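PTS-dependent dihydroxyacetone kinase, ADP-binding subunit DhaL (Lactococcus lactis subsp. lactis, PDB 3CR3) binds ADP with magnesium, takes a phosphoryl group from DhaM to form ATP, and passes it to the dihydroxyacetone held by DhaK. Local coordinates at residues 122-125 with 126-130; 176-179 with 180-184; 144-147 with 148-151; 129-132 with 133-137; 103-106 with 107-111. All blocks are in the same frame, centred on the assembly; numbering follows the deposited sequence.

Contact 1: residues 122-125 with 126-130; sequences KTMV and DIWSA. With ADP (adenosine-5'-diphosphate), chain G.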
loop_
_atom_site.group_PDB
_atom_site.type_symbol
_atom_site.label_atom_id
_atom_site.label_comp_id
_atom_site.label_asym_id
_atom_site.label_seq_id
_atom_site.Cartn_x
_atom_site.Cartn_y
_atom_site.Cartn_z
ATOM N N LYS A 122 4.068 24.212 9.824
ATOM C CA LYS A 122 5.329 23.641 10.327
ATOM C C LYS A 122 6.203 23.128 9.192
ATOM O O LYS A 122 6.648 21.997 9.216
ATOM C CB LYS A 122 5.090 22.547 11.384
ATOM C CG LYS A 122 6.249 22.281 12.366
ATOM C CD LYS A 122 6.116 20.844 12.884
ATOM C CE LYS A 122 7.040 20.503 14.031
ATOM N NZ LYS A 122 6.674 21.180 15.314
ATOM N N THR A 123 6.430 23.959 8.178
ATOM C CA THR A 123 7.386 23.615 7.121
ATOM C C THR A 123 8.247 24.847 6.830
ATOM O O THR A 123 7.985 25.923 7.374
ATOM C CB THR A 123 6.700 23.213 5.806
ATOM O OG1 THR A 123 6.103 24.375 5.213
ATOM C CG2 THR A 123 5.647 22.118 6.001
HETATM N N MSE A 124 9.228 24.679 5.934
HETATM C CA MSE A 124 10.087 25.765 5.448
HETATM C C MSE A 124 9.303 26.957 4.897
HETATM O O MSE A 124 9.804 28.047 4.895
HETATM C CB MSE A 124 11.052 25.247 4.379
HETATM C CG MSE A 124 10.357 24.827 3.068
HETATM SE SE MSE A 124 11.630 24.043 1.772
HETATM C CE MSE A 124 12.547 25.592 1.262
ATOM N N VAL A 125 8.094 26.726 4.399
ATOM C CA VAL A 125 7.172 27.799 3.990
ATOM C C VAL A 125 7.058 28.892 5.072
ATOM O O VAL A 125 6.988 30.085 4.769
ATOM C CB VAL A 125 5.764 27.214 3.642
ATOM C CG1 VAL A 125 4.698 28.301 3.567
ATOM C CG2 VAL A 125 5.810 26.439 2.321
ATOM N N ASP A 126 7.090 28.475 6.332
ATOM C CA ASP A 126 6.933 29.409 7.455
ATOM C C ASP A 126 8.070 30.421 7.513
ATOM O O ASP A 126 7.843 31.600 7.750
ATOM C CB ASP A 126 6.846 28.645 8.772
ATOM C CG ASP A 126 5.759 27.610 8.766
ATOM O OD1 ASP A 126 4.805 27.739 7.966
ATOM O OD2 ASP A 126 5.860 26.653 9.555
ATOM N N ILE A 127 9.297 29.961 7.270
ATOM C CA ILE A 127 10.424 30.857 7.352
ATOM C C ILE A 127 10.607 31.647 6.048
ATOM O O ILE A 127 11.011 32.817 6.093
ATOM C CB ILE A 127 11.726 30.144 7.863
ATOM C CG1 ILE A 127 12.804 31.169 8.254
ATOM C CG2 ILE A 127 12.237 29.150 6.846
ATOM C CD1 ILE A 127 13.842 30.645 9.259
ATOM N N TRP A 128 10.290 31.029 4.904
ATOM C CA TRP A 128 10.339 31.739 3.624
ATOM C C TRP A 128 9.403 32.941 3.693
ATOM O O TRP A 128 9.780 34.051 3.311
ATOM C CB TRP A 128 9.990 30.813 2.438
ATOM C CG TRP A 128 11.158 29.986 1.949
ATOM C CD1 TRP A 128 11.688 28.862 2.541
ATOM C CD2 TRP A 128 11.932 30.210 0.762
ATOM N NE1 TRP A 128 12.768 28.395 1.802
ATOM C CE2 TRP A 128 12.936 29.207 0.712
ATOM C CE3 TRP A 128 11.896 31.175 -0.247
ATOM C CZ2 TRP A 128 13.870 29.133 -0.330
ATOM C CZ3 TRP A 128 12.840 31.114 -1.259
ATOM C CH2 TRP A 128 13.809 30.096 -1.294
ATOM N N SER A 129 8.203 32.721 4.232
ATOM C CA SER A 129 7.197 33.781 4.387
ATOM C C SER A 129 7.623 34.842 5.386
ATOM O O SER A 129 7.528 36.041 5.099
ATOM C CB SER A 129 5.856 33.197 4.818
ATOM O OG SER A 129 4.885 34.226 4.949
ATOM N N ALA A 130 8.080 34.405 6.561
ATOM C CA ALA A 130 8.541 35.339 7.605
ATOM C C ALA A 130 9.722 36.184 7.124
ATOM O O ALA A 130 9.805 37.385 7.406
ATOM C CB ALA A 130 8.896 34.574 8.907
HETATM P PB ADP G . 11.592 13.796 3.480
HETATM O O1B ADP G . 12.561 12.835 4.090
HETATM O O2B ADP G . 11.028 13.317 2.187
HETATM O O3B ADP G . 10.527 14.295 4.459
HETATM P PA ADP G . 13.597 15.835 3.984
HETATM O O1A ADP G . 13.785 15.152 5.294
HETATM O O2A ADP G . 14.839 16.041 3.148
HETATM O O3A ADP G . 12.468 15.100 3.079
HETATM O "O5'" ADP G . 12.900 17.273 4.216
HETATM C "C5'" ADP G . 11.900 17.442 5.226
HETATM C "C4'" ADP G . 11.442 18.884 5.172
HETATM O "O4'" ADP G . 10.735 19.170 3.958
HETATM C "C3'" ADP G . 10.477 19.242 6.288
HETATM O "O3'" ADP G . 11.223 19.618 7.446
HETATM C "C2'" ADP G . 9.662 20.394 5.704
HETATM O "O2'" ADP G . 10.213 21.678 6.009
HETATM C "C1'" ADP G . 9.797 20.215 4.198
HETATM N N9 ADP G . 8.504 19.791 3.630
HETATM C C8 ADP G . 8.051 18.519 3.627
HETATM N N7 ADP G . 6.847 18.455 3.038
HETATM C C5 ADP G . 6.519 19.707 2.667
HETATM C C6 ADP G . 5.369 20.340 1.998
HETATM N N6 ADP G . 4.338 19.570 1.599
HETATM N N1 ADP G . 5.407 21.675 1.790
HETATM C C2 ADP G . 6.452 22.437 2.171
HETATM N N3 ADP G . 7.520 21.928 2.787
HETATM C C4 ADP G . 7.606 20.595 3.062
HETATM O O HOH W 1 4.200 25.695 6.520
#

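Contact 2: residues 176-179 with 180-184; sequences GTQS and SAYLF. With ADP (adenosine-5'-diphosphate), chain G.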
loop_
_atom_site.group_PDB
_atom_site.type_symbol
_atom_site.label_atom_id
_atom_site.label_comp_id
_atom_site.label_asym_id
_atom_site.label_seq_id
_atom_site.Cartn_x
_atom_site.Cartn_y
_atom_site.Cartn_z
ATOM N N GLY A 176 13.521 21.253 7.695
ATOM C CA GLY A 176 13.494 22.135 6.540
ATOM C C GLY A 176 13.510 23.611 6.918
ATOM O O GLY A 176 14.117 24.423 6.219
ATOM N N THR A 177 12.804 23.963 8.001
ATOM C CA THR A 177 12.804 25.330 8.521
ATOM C C THR A 177 14.228 25.737 8.911
ATOM O O THR A 177 14.665 26.843 8.598
ATOM C CB THR A 177 11.818 25.490 9.695
ATOM O OG1 THR A 177 10.494 25.157 9.254
ATOM C CG2 THR A 177 11.802 26.932 10.228
ATOM N N GLN A 178 14.939 24.836 9.586
ATOM C CA GLN A 178 16.328 25.069 9.963
ATOM C C GLN A 178 17.252 25.182 8.752
ATOM O O GLN A 178 18.106 26.068 8.701
ATOM C CB GLN A 178 16.854 23.966 10.900
ATOM C CG GLN A 178 18.292 24.171 11.366
ATOM C CD GLN A 178 18.492 25.425 12.175
ATOM O OE1 GLN A 178 18.810 26.494 11.637
ATOM N NE2 GLN A 178 18.295 25.316 13.477
ATOM N N SER A 179 17.112 24.278 7.794
ATOM C CA SER A 179 17.984 24.371 6.630
ATOM C C SER A 179 17.658 25.678 5.875
ATOM O O SER A 179 18.546 26.356 5.415
ATOM C CB SER A 179 17.892 23.113 5.749
ATOM O OG SER A 179 16.570 22.952 5.240
ATOM N N SER A 180 16.391 26.077 5.825
ATOM C CA SER A 180 16.061 27.373 5.206
ATOM C C SER A 180 16.627 28.585 5.951
ATOM O O SER A 180 16.951 29.590 5.323
ATOM C CB SER A 180 14.561 27.537 4.947
ATOM O OG SER A 180 14.130 26.721 3.867
ATOM N N ALA A 181 16.754 28.485 7.272
ATOM C CA ALA A 181 17.386 29.538 8.075
ATOM C C ALA A 181 18.855 29.737 7.675
ATOM O O ALA A 181 19.319 30.881 7.500
ATOM C CB ALA A 181 17.262 29.234 9.592
ATOM N N TYR A 182 19.575 28.625 7.510
ATOM C CA TYR A 182 20.965 28.669 7.044
ATOM C C TYR A 182 21.049 29.354 5.685
ATOM O O TYR A 182 21.977 30.105 5.414
ATOM C CB TYR A 182 21.558 27.251 6.918
ATOM C CG TYR A 182 21.621 26.422 8.196
ATOM C CD1 TYR A 182 21.822 27.011 9.451
ATOM C CD2 TYR A 182 21.518 25.030 8.129
ATOM C CE1 TYR A 182 21.896 26.212 10.631
ATOM C CE2 TYR A 182 21.595 24.234 9.259
ATOM C CZ TYR A 182 21.770 24.819 10.510
ATOM O OH TYR A 182 21.825 23.997 11.611
ATOM N N LEU A 183 20.074 29.084 4.825
ATOM C CA LEU A 183 20.042 29.690 3.497
ATOM C C LEU A 183 19.975 31.213 3.553
ATOM O O LEU A 183 20.727 31.909 2.847
ATOM C CB LEU A 183 18.859 29.137 2.683
ATOM C CG LEU A 183 18.791 29.557 1.213
ATOM C CD1 LEU A 183 20.042 29.081 0.463
ATOM C CD2 LEU A 183 17.541 28.973 0.572
ATOM N N PHE A 184 19.067 31.715 4.386
ATOM C CA PHE A 184 18.799 33.149 4.468
ATOM C C PHE A 184 19.821 33.906 5.289
ATOM O O PHE A 184 20.110 35.068 4.999
ATOM C CB PHE A 184 17.400 33.404 5.038
ATOM C CG PHE A 184 16.292 32.786 4.231
ATOM C CD1 PHE A 184 16.408 32.648 2.843
ATOM C CD2 PHE A 184 15.116 32.360 4.857
ATOM C CE1 PHE A 184 15.385 32.084 2.090
ATOM C CE2 PHE A 184 14.083 31.787 4.109
ATOM C CZ PHE A 184 14.224 31.664 2.712
HETATM P PB ADP G . 11.592 13.796 3.480
HETATM O O1B ADP G . 12.561 12.835 4.090
HETATM O O2B ADP G . 11.028 13.317 2.187
HETATM O O3B ADP G . 10.527 14.295 4.459
HETATM P PA ADP G . 13.597 15.835 3.984
HETATM O O1A ADP G . 13.785 15.152 5.294
HETATM O O2A ADP G . 14.839 16.041 3.148
HETATM O O3A ADP G . 12.468 15.100 3.079
HETATM O "O5'" ADP G . 12.900 17.273 4.216
HETATM C "C5'" ADP G . 11.900 17.442 5.226
HETATM C "C4'" ADP G . 11.442 18.884 5.172
HETATM O "O4'" ADP G . 10.735 19.170 3.958
HETATM C "C3'" ADP G . 10.477 19.242 6.288
HETATM O "O3'" ADP G . 11.223 19.618 7.446
HETATM C "C2'" ADP G . 9.662 20.394 5.704
HETATM O "O2'" ADP G . 10.213 21.678 6.009
HETATM C "C1'" ADP G . 9.797 20.215 4.198
HETATM N N9 ADP G . 8.504 19.791 3.630
HETATM C C8 ADP G . 8.051 18.519 3.627
HETATM N N7 ADP G . 6.847 18.455 3.038
HETATM C C5 ADP G . 6.519 19.707 2.667
HETATM C C6 ADP G . 5.369 20.340 1.998
HETATM N N6 ADP G . 4.338 19.570 1.599
HETATM N N1 ADP G . 5.407 21.675 1.790
HETATM C C2 ADP G . 6.452 22.437 2.171
HETATM N N3 ADP G . 7.520 21.928 2.787
HETATM C C4 ADP G . 7.606 20.595 3.062
#

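Contact 3: residues 144-147 with 148-151; sequences NLEK and VVKA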
loop_
_atom_site.group_PDB
_atom_site.type_symbol
_atom_site.label_atom_id
_atom_site.label_comp_id
_atom_site.label_asym_id
_atom_site.label_seq_id
_atom_site.Cartn_x
_atom_site.Cartn_y
_atom_site.Cartn_z
ATOM N N ASN A 144 15.916 37.353 13.834
ATOM C CA ASN A 144 14.538 37.082 13.411
ATOM C C ASN A 144 14.381 35.722 12.751
ATOM O O ASN A 144 13.372 35.053 12.946
ATOM C CB ASN A 144 13.989 38.210 12.526
ATOM C CG ASN A 144 13.665 39.475 13.320
ATOM O OD1 ASN A 144 13.889 39.538 14.533
ATOM N ND2 ASN A 144 13.145 40.494 12.636
ATOM N N LEU A 145 15.391 35.301 11.994
ATOM C CA LEU A 145 15.423 33.942 11.439
ATOM C C LEU A 145 15.396 32.859 12.537
ATOM O O LEU A 145 14.558 31.942 12.503
ATOM C CB LEU A 145 16.639 33.754 10.515
ATOM C CG LEU A 145 16.546 34.486 9.165
ATOM C CD1 LEU A 145 17.867 34.389 8.399
ATOM C CD2 LEU A 145 15.398 33.926 8.323
ATOM N N GLU A 146 16.305 32.986 13.510
ATOM C CA GLU A 146 16.380 32.041 14.620
ATOM C C GLU A 146 15.068 31.983 15.418
ATOM O O GLU A 146 14.660 30.915 15.863
ATOM C CB GLU A 146 17.583 32.358 15.515
ATOM C CG GLU A 146 17.755 31.437 16.731
ATOM C CD GLU A 146 17.895 29.960 16.354
ATOM O OE1 GLU A 146 18.211 29.649 15.173
ATOM O OE2 GLU A 146 17.693 29.112 17.246
ATOM N N LYS A 147 14.410 33.130 15.570
ATOM C CA LYS A 147 13.090 33.194 16.203
ATOM C C LYS A 147 12.082 32.260 15.511
ATOM O O LYS A 147 11.376 31.512 16.180
ATOM C CB LYS A 147 12.587 34.652 16.228
ATOM C CG LYS A 147 11.214 34.861 16.843
ATOM C CD LYS A 147 10.792 36.354 16.873
ATOM C CE LYS A 147 10.130 36.817 15.555
ATOM N NZ LYS A 147 10.237 38.313 15.335
ATOM N N VAL A 148 12.011 32.317 14.181
ATOM C CA VAL A 148 11.099 31.457 13.411
ATOM C C VAL A 148 11.434 29.968 13.548
ATOM O O VAL A 148 10.533 29.129 13.657
ATOM C CB VAL A 148 11.044 31.868 11.914
ATOM C CG1 VAL A 148 10.060 30.963 11.122
ATOM C CG2 VAL A 148 10.636 33.326 11.789
ATOM N N VAL A 149 12.727 29.647 13.537
ATOM C CA VAL A 149 13.183 28.273 13.730
ATOM C C VAL A 149 12.715 27.716 15.084
ATOM O O VAL A 149 12.167 26.616 15.163
ATOM C CB VAL A 149 14.737 28.181 13.646
ATOM C CG1 VAL A 149 15.235 26.779 14.051
ATOM C CG2 VAL A 149 15.220 28.565 12.254
ATOM N N LYS A 150 12.926 28.483 16.145
ATOM C CA LYS A 150 12.500 28.054 17.470
ATOM C C LYS A 150 10.982 27.939 17.544
ATOM O O LYS A 150 10.461 27.011 18.161
ATOM C CB LYS A 150 13.003 29.015 18.549
ATOM C CG LYS A 150 14.446 28.819 18.929
ATOM C CD LYS A 150 14.783 29.626 20.159
ATOM C CE LYS A 150 16.222 29.381 20.599
ATOM N NZ LYS A 150 16.381 28.071 21.322
ATOM N N ALA A 151 10.291 28.880 16.904
ATOM C CA ALA A 151 8.828 28.902 16.885
ATOM C C ALA A 151 8.249 27.696 16.165
ATOM O O ALA A 151 7.106 27.295 16.442
ATOM C CB ALA A 151 8.304 30.209 16.261
#

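Contact 4: residues 129-132 with 133-137; sequences SAFL and NDLQT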
loop_
_atom_site.group_PDB
_atom_site.type_symbol
_atom_site.label_atom_id
_atom_site.label_comp_id
_atom_site.label_asym_id
_atom_site.label_seq_id
_atom_site.Cartn_x
_atom_site.Cartn_y
_atom_site.Cartn_z
ATOM N N SER A 129 8.203 32.721 4.232
ATOM C CA SER A 129 7.197 33.781 4.387
ATOM C C SER A 129 7.623 34.842 5.386
ATOM O O SER A 129 7.528 36.041 5.099
ATOM C CB SER A 129 5.856 33.197 4.818
ATOM O OG SER A 129 4.885 34.226 4.949
ATOM N N ALA A 130 8.080 34.405 6.561
ATOM C CA ALA A 130 8.541 35.339 7.605
ATOM C C ALA A 130 9.722 36.184 7.124
ATOM O O ALA A 130 9.805 37.385 7.406
ATOM C CB ALA A 130 8.896 34.574 8.907
ATOM N N PHE A 131 10.630 35.556 6.379
ATOM C CA PHE A 131 11.816 36.254 5.878
ATOM C C PHE A 131 11.461 37.307 4.829
ATOM O O PHE A 131 11.972 38.439 4.877
ATOM C CB PHE A 131 12.819 35.233 5.325
ATOM C CG PHE A 131 14.061 35.837 4.748
ATOM C CD1 PHE A 131 14.940 36.580 5.552
ATOM C CD2 PHE A 131 14.394 35.618 3.413
ATOM C CE1 PHE A 131 16.115 37.124 5.023
ATOM C CE2 PHE A 131 15.574 36.144 2.871
ATOM C CZ PHE A 131 16.437 36.896 3.672
ATOM N N LEU A 132 10.586 36.946 3.889
ATOM C CA LEU A 132 10.074 37.907 2.888
ATOM C C LEU A 132 9.361 39.085 3.541
ATOM O O LEU A 132 9.595 40.241 3.188
ATOM C CB LEU A 132 9.125 37.223 1.896
ATOM C CG LEU A 132 8.395 38.102 0.871
ATOM C CD1 LEU A 132 9.387 38.709 -0.135
ATOM C CD2 LEU A 132 7.330 37.298 0.166
ATOM N N ASN A 133 8.476 38.783 4.484
ATOM C CA ASN A 133 7.765 39.833 5.214
ATOM C C ASN A 133 8.770 40.815 5.831
ATOM O O ASN A 133 8.616 42.024 5.704
ATOM C CB ASN A 133 6.827 39.230 6.274
ATOM C CG ASN A 133 5.516 38.683 5.671
ATOM O OD1 ASN A 133 5.032 39.174 4.646
ATOM N ND2 ASN A 133 4.932 37.681 6.326
ATOM N N ASP A 134 9.822 40.270 6.446
ATOM C CA ASP A 134 10.894 41.073 7.058
ATOM C C ASP A 134 11.621 41.956 6.037
ATOM O O ASP A 134 11.856 43.140 6.288
ATOM C CB ASP A 134 11.893 40.171 7.803
ATOM C CG ASP A 134 11.392 39.750 9.185
ATOM O OD1 ASP A 134 10.379 40.319 9.655
ATOM O OD2 ASP A 134 12.019 38.857 9.800
ATOM N N LEU A 135 11.972 41.380 4.888
ATOM C CA LEU A 135 12.608 42.140 3.803
ATOM C C LEU A 135 11.720 43.297 3.333
ATOM O O LEU A 135 12.206 44.387 3.072
ATOM C CB LEU A 135 12.971 41.225 2.624
ATOM C CG LEU A 135 14.040 40.133 2.792
ATOM C CD1 LEU A 135 14.003 39.180 1.594
ATOM C CD2 LEU A 135 15.438 40.704 2.989
ATOM N N GLN A 136 10.418 43.047 3.245
ATOM C CA GLN A 136 9.434 44.043 2.806
ATOM C C GLN A 136 9.195 45.140 3.850
ATOM O O GLN A 136 8.626 46.197 3.549
ATOM C CB GLN A 136 8.116 43.351 2.413
ATOM C CG GLN A 136 8.106 42.814 0.978
ATOM C CD GLN A 136 7.003 41.779 0.698
ATOM O OE1 GLN A 136 6.092 41.563 1.510
ATOM N NE2 GLN A 136 7.083 41.142 -0.474
ATOM N N THR A 137 9.641 44.885 5.074
ATOM C CA THR A 137 9.528 45.856 6.161
ATOM C C THR A 137 10.917 46.282 6.631
ATOM O O THR A 137 11.070 46.870 7.707
ATOM C CB THR A 137 8.700 45.298 7.342
ATOM O OG1 THR A 137 9.230 44.031 7.744
ATOM C CG2 THR A 137 7.236 45.121 6.942
#

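Contact 5: residues 103-106 with 107-111; sequences LIYA and GLEAI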
loop_
_atom_site.group_PDB
_atom_site.type_symbol
_atom_site.label_atom_id
_atom_site.label_comp_id
_atom_site.label_asym_id
_atom_site.label_seq_id
_atom_site.Cartn_x
_atom_site.Cartn_y
_atom_site.Cartn_z
ATOM N N LEU A 103 12.959 37.779 -5.642
ATOM C CA LEU A 103 13.482 36.416 -5.753
ATOM C C LEU A 103 12.850 35.496 -4.703
ATOM O O LEU A 103 12.297 34.437 -5.025
ATOM C CB LEU A 103 15.019 36.393 -5.630
ATOM C CG LEU A 103 15.791 37.145 -6.735
ATOM C CD1 LEU A 103 17.310 37.159 -6.475
ATOM C CD2 LEU A 103 15.494 36.562 -8.114
ATOM N N ILE A 104 12.908 35.936 -3.455
ATOM C CA ILE A 104 12.376 35.169 -2.343
ATOM C C ILE A 104 10.883 34.933 -2.575
ATOM O O ILE A 104 10.380 33.845 -2.314
ATOM C CB ILE A 104 12.656 35.872 -0.976
ATOM C CG1 ILE A 104 14.165 36.101 -0.769
ATOM C CG2 ILE A 104 12.039 35.104 0.193
ATOM C CD1 ILE A 104 15.063 34.863 -1.038
ATOM N N TYR A 105 10.196 35.949 -3.102
ATOM C CA TYR A 105 8.787 35.826 -3.429
ATOM C C TYR A 105 8.585 34.720 -4.454
ATOM O O TYR A 105 7.724 33.867 -4.281
ATOM C CB TYR A 105 8.223 37.147 -3.971
ATOM C CG TYR A 105 6.744 37.076 -4.300
ATOM C CD1 TYR A 105 5.795 37.543 -3.400
ATOM C CD2 TYR A 105 6.300 36.527 -5.514
ATOM C CE1 TYR A 105 4.435 37.482 -3.694
ATOM C CE2 TYR A 105 4.942 36.448 -5.814
ATOM C CZ TYR A 105 4.014 36.932 -4.898
ATOM O OH TYR A 105 2.668 36.876 -5.182
ATOM N N ALA A 106 9.376 34.745 -5.525
ATOM C CA ALA A 106 9.311 33.683 -6.534
ATOM C C ALA A 106 9.491 32.317 -5.865
ATOM O O ALA A 106 8.690 31.425 -6.074
ATOM C CB ALA A 106 10.357 33.894 -7.626
ATOM N N GLY A 107 10.531 32.178 -5.045
ATOM C CA GLY A 107 10.830 30.901 -4.364
ATOM C C GLY A 107 9.695 30.418 -3.467
ATOM O O GLY A 107 9.312 29.256 -3.522
ATOM N N LEU A 108 9.144 31.323 -2.657
ATOM C CA LEU A 108 8.042 30.984 -1.734
ATOM C C LEU A 108 6.805 30.510 -2.480
ATOM O O LEU A 108 6.219 29.484 -2.143
ATOM C CB LEU A 108 7.694 32.181 -0.836
ATOM C CG LEU A 108 6.427 32.146 0.037
ATOM C CD1 LEU A 108 6.472 31.046 1.110
ATOM C CD2 LEU A 108 6.219 33.516 0.673
ATOM N N GLU A 109 6.430 31.264 -3.509
ATOM C CA GLU A 109 5.276 30.961 -4.347
ATOM C C GLU A 109 5.423 29.556 -4.939
ATOM O O GLU A 109 4.472 28.770 -4.951
ATOM C CB GLU A 109 5.162 32.024 -5.454
ATOM C CG GLU A 109 3.954 31.879 -6.360
ATOM C CD GLU A 109 4.005 32.804 -7.572
ATOM O OE1 GLU A 109 5.101 32.974 -8.167
ATOM O OE2 GLU A 109 2.946 33.361 -7.932
ATOM N N ALA A 110 6.627 29.247 -5.418
ATOM C CA ALA A 110 6.924 27.936 -5.987
ATOM C C ALA A 110 6.895 26.794 -4.960
ATOM O O ALA A 110 6.423 25.701 -5.277
ATOM C CB ALA A 110 8.269 27.969 -6.713
ATOM N N ILE A 111 7.402 27.028 -3.748
ATOM C CA ILE A 111 7.359 25.992 -2.694
ATOM C C ILE A 111 5.914 25.724 -2.301
ATOM O O ILE A 111 5.511 24.572 -2.099
ATOM C CB ILE A 111 8.195 26.377 -1.426
ATOM C CG1 ILE A 111 9.673 26.546 -1.760
ATOM C CG2 ILE A 111 8.074 25.306 -0.304
ATOM C CD1 ILE A 111 10.444 27.264 -0.657
HETATM O O HOH W 2 6.940 31.381 -8.306
#

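Contact 1: residues 122-125 with 126-130
Asp126 N donates to Thr123 O (2.9 Å) where an irregular loop turns into a helix; the first i to i+4 bond follows, Trp128 N to Met124 O at an N-H...O angle of 170°, then Ser129 N donates to Val125 O. The side chains complete a capping box. Thr123 OG1 accepts from Val125 N at 3.2 Å, while Asp126 OD2 takes a weak bond from Thr123 N (3.1 Å). A water bridges the two side chains of the box, accepting from Thr123 OG1 at 2.7 Å and donating at 2.6 Å to Asp126 OD1, which also accepts from Gly120 N. Met124 N donates to ADP O2' at 3.2 Å and Thr123 CB rests against the adenine. Selenomethionine Met124 runs alongside Trp128 in a Met-aromatic contact, SE lying obliquely 5.3 Å from the centroid of the five-membered ring; its terminal methyl is placed doubtfully. Trp128 NE1 bonds to Ser180 OG. The turn thus starts helix 125-136 beside the nucleotide, with helices 79-94, 100-115 and 175-191 packed against Met124 and Trp128.

Contact 2: residues 176-179 with 180-184
Gln178 and Tyr182, one helical turn apart, lie with amide and ring planes only 16° from parallel. The glutamine leaves the backbone with CG anti to N (chi1 -178°) and then bends at chi2 (62°), which brings its amide obliquely across the tyrosine ring. Its OE1 comes 3.3 Å from Tyr182 CE1, and its CG approaches Tyr182 OH at 3.5 Å. The carbonyl Gln178 O lies over one face of the same ring, toward the rim, and accepts from Tyr182 N at 3.2 Å. Nearer the nucleotide, Ser180 N bonds to Gly176 O (2.8 Å); Gly176, without a side chain, presents its backbone directly to the ribose, its N donating to ADP O3' at 2.8 Å. Ser179 OG and Ser180 OG both bond to Tyr83 OH, and Ser179 OG also to NE2 of ADP-binding His37. Helix 175-191 lies among several others: Gln178 meets helix 22-28, Tyr182 touches both that helix and helix 4-20, while Thr177, Ala181 and Leu183 pack on helix 125-136.

Contact 3: residues 144-147 with 148-151
Val148, Glu146 and Lys147 carry most of this contact, which is the i to i+4 packing of a short amphipathic helix, 142-151, with valines on one side and charged residues on another. Val148 sets CB 3.6 Å from Leu145 O and CG2 3.4 Å from Asn144 O, lying against the carbonyl oxygens of the turn before it; its own N bonds to Asn144 O. Beyond the helix, the valine touches Ile127 and Ala130 of helix 125-136, as Val149 touches Gln178 and Ala181 of helix 175-191. Lys147, exposed, makes its contact mainly through the backbone, its O taking Ala151 N at 2.9 Å. Glu146 starts with CG anti to the backbone N (chi1 179°) and kinks at chi2 (58°), a shape that swings the carboxylate across toward Lys150. Glu146 OE2 lies against the methylene groups of Lys150, 3.7 Å from both CG and CE, and not against its ammonium; the opposite charges probably still attract at this range, but no salt bridge forms, Glu146 OE2 being 4.4 Å from Lys150 NZ.

Contact 4: residues 129-132 with 133-137
Phe131 and Leu135 make the apolar part of this contact. Leu135 CD1 sits over one face of the phenyl ring, 4.0 Å from the Phe131 centroid and 26° off its normal, a CH-pi contact displaced toward the rim, where the nearest ring atom, Phe131 CE2, is 3.6 Å from Leu135 CD1. The phenylalanine has CG anti to its N (chi1 178°), while Leu135 holds CG beside its own N (chi1 -66°), and these settings help to place the methyl over the ring one turn on. Leu132 and Gln136 repeat the spacing on another side: Leu132 CD1 touches the amide at 3.4 Å from Gln136 NE2, a meeting of a methyl with a polar group and not a bond.

Backbone hydrogen bonds follow the regular i to i+4 pattern of an alpha helix, here the closing turns of helix 125-136, whose apolar side faces its neighbours in an all-helical fold. Leu135 N to Phe131 O and Gln136 N to Leu132 O are both 2.9 Å long. Thr137 N bonds to Asp134 O at 3.1 Å, an i to i+3 spacing.

Among polar side chains, Asp134 OD2 accepts a weak bond from Asn144 ND2 of helix 142-151. Outside the segments Phe131 stacks on Phe184 and touches Leu145, and Leu135 packs on Ile104 of helix 100-115.

Contact 5: residues 103-106 with 107-111
Tyr105 and Glu109 cross obliquely one turn apart on the exposed side of helix 100-115, an amphipathic helix whose Ile104, Leu108 and Ile111 are buried. The contact is loose: Tyr105 CE2 lies 4.2 Å from Glu109 CD, and the ring and carboxylate planes are 63° apart. Both residues have CG anti to the backbone N (chi1 -179° for Tyr105), so their chains set out alike, and Glu109 then stays extended and carries its carboxylate past the ring.

Beneath these side chains, Glu109 N bonds to Tyr105 O at 3.0 Å, and Glu109 CB packs 3.4 Å from the same carbonyl oxygen. The adjoining backbone pairs keep the same spacing, with Leu108 N 2.8 Å from Ile104 O and Gly107 N 2.9 Å from Leu103 O. The small residues Ala106 and Ala110 follow one another at this spacing, and both lie toward helix 79-94, where Ala106 meets Thr93 and Ala110 meets Ala89.

Farther out, helix 125-136 covers part of the buried side: Leu108 touches Trp128, and Ile111 packs on Val125 and Trp128 as well as on Leu82 and Ala86 of helix 79-94. Ile111 also reaches ADP-binding Met124, which places it behind a residue of the nucleotide pocket. On the exposed side a water donates to Ala106 O at 2.8 Å and appears to bridge to Glu109 OE1, though the modelled 2.4 Å there is too short to be taken at face value.

In the fold
From the N terminus the five contacts come in the order 5, 1, 4, 3, 2, each within one continuous stretch, so none closes a long loop and none nests in another or crosses it. Contact 5 lies on helix 100-115. After a loop, contact 1 opens helix 125-136 and contact 4 finishes it, the two sharing Ser129 and Ala130. Contact 3 follows on helix 142-151 and contact 2 on helix 175-191. Helix 125-136 is the common neighbour: it touches contacts 5, 3 and 2, whereas contacts 3 and 5 stay about 9 Å apart at their nearest atoms. Contacts 1 and 2 also meet at ADP, bringing two helix starts to one nucleotide.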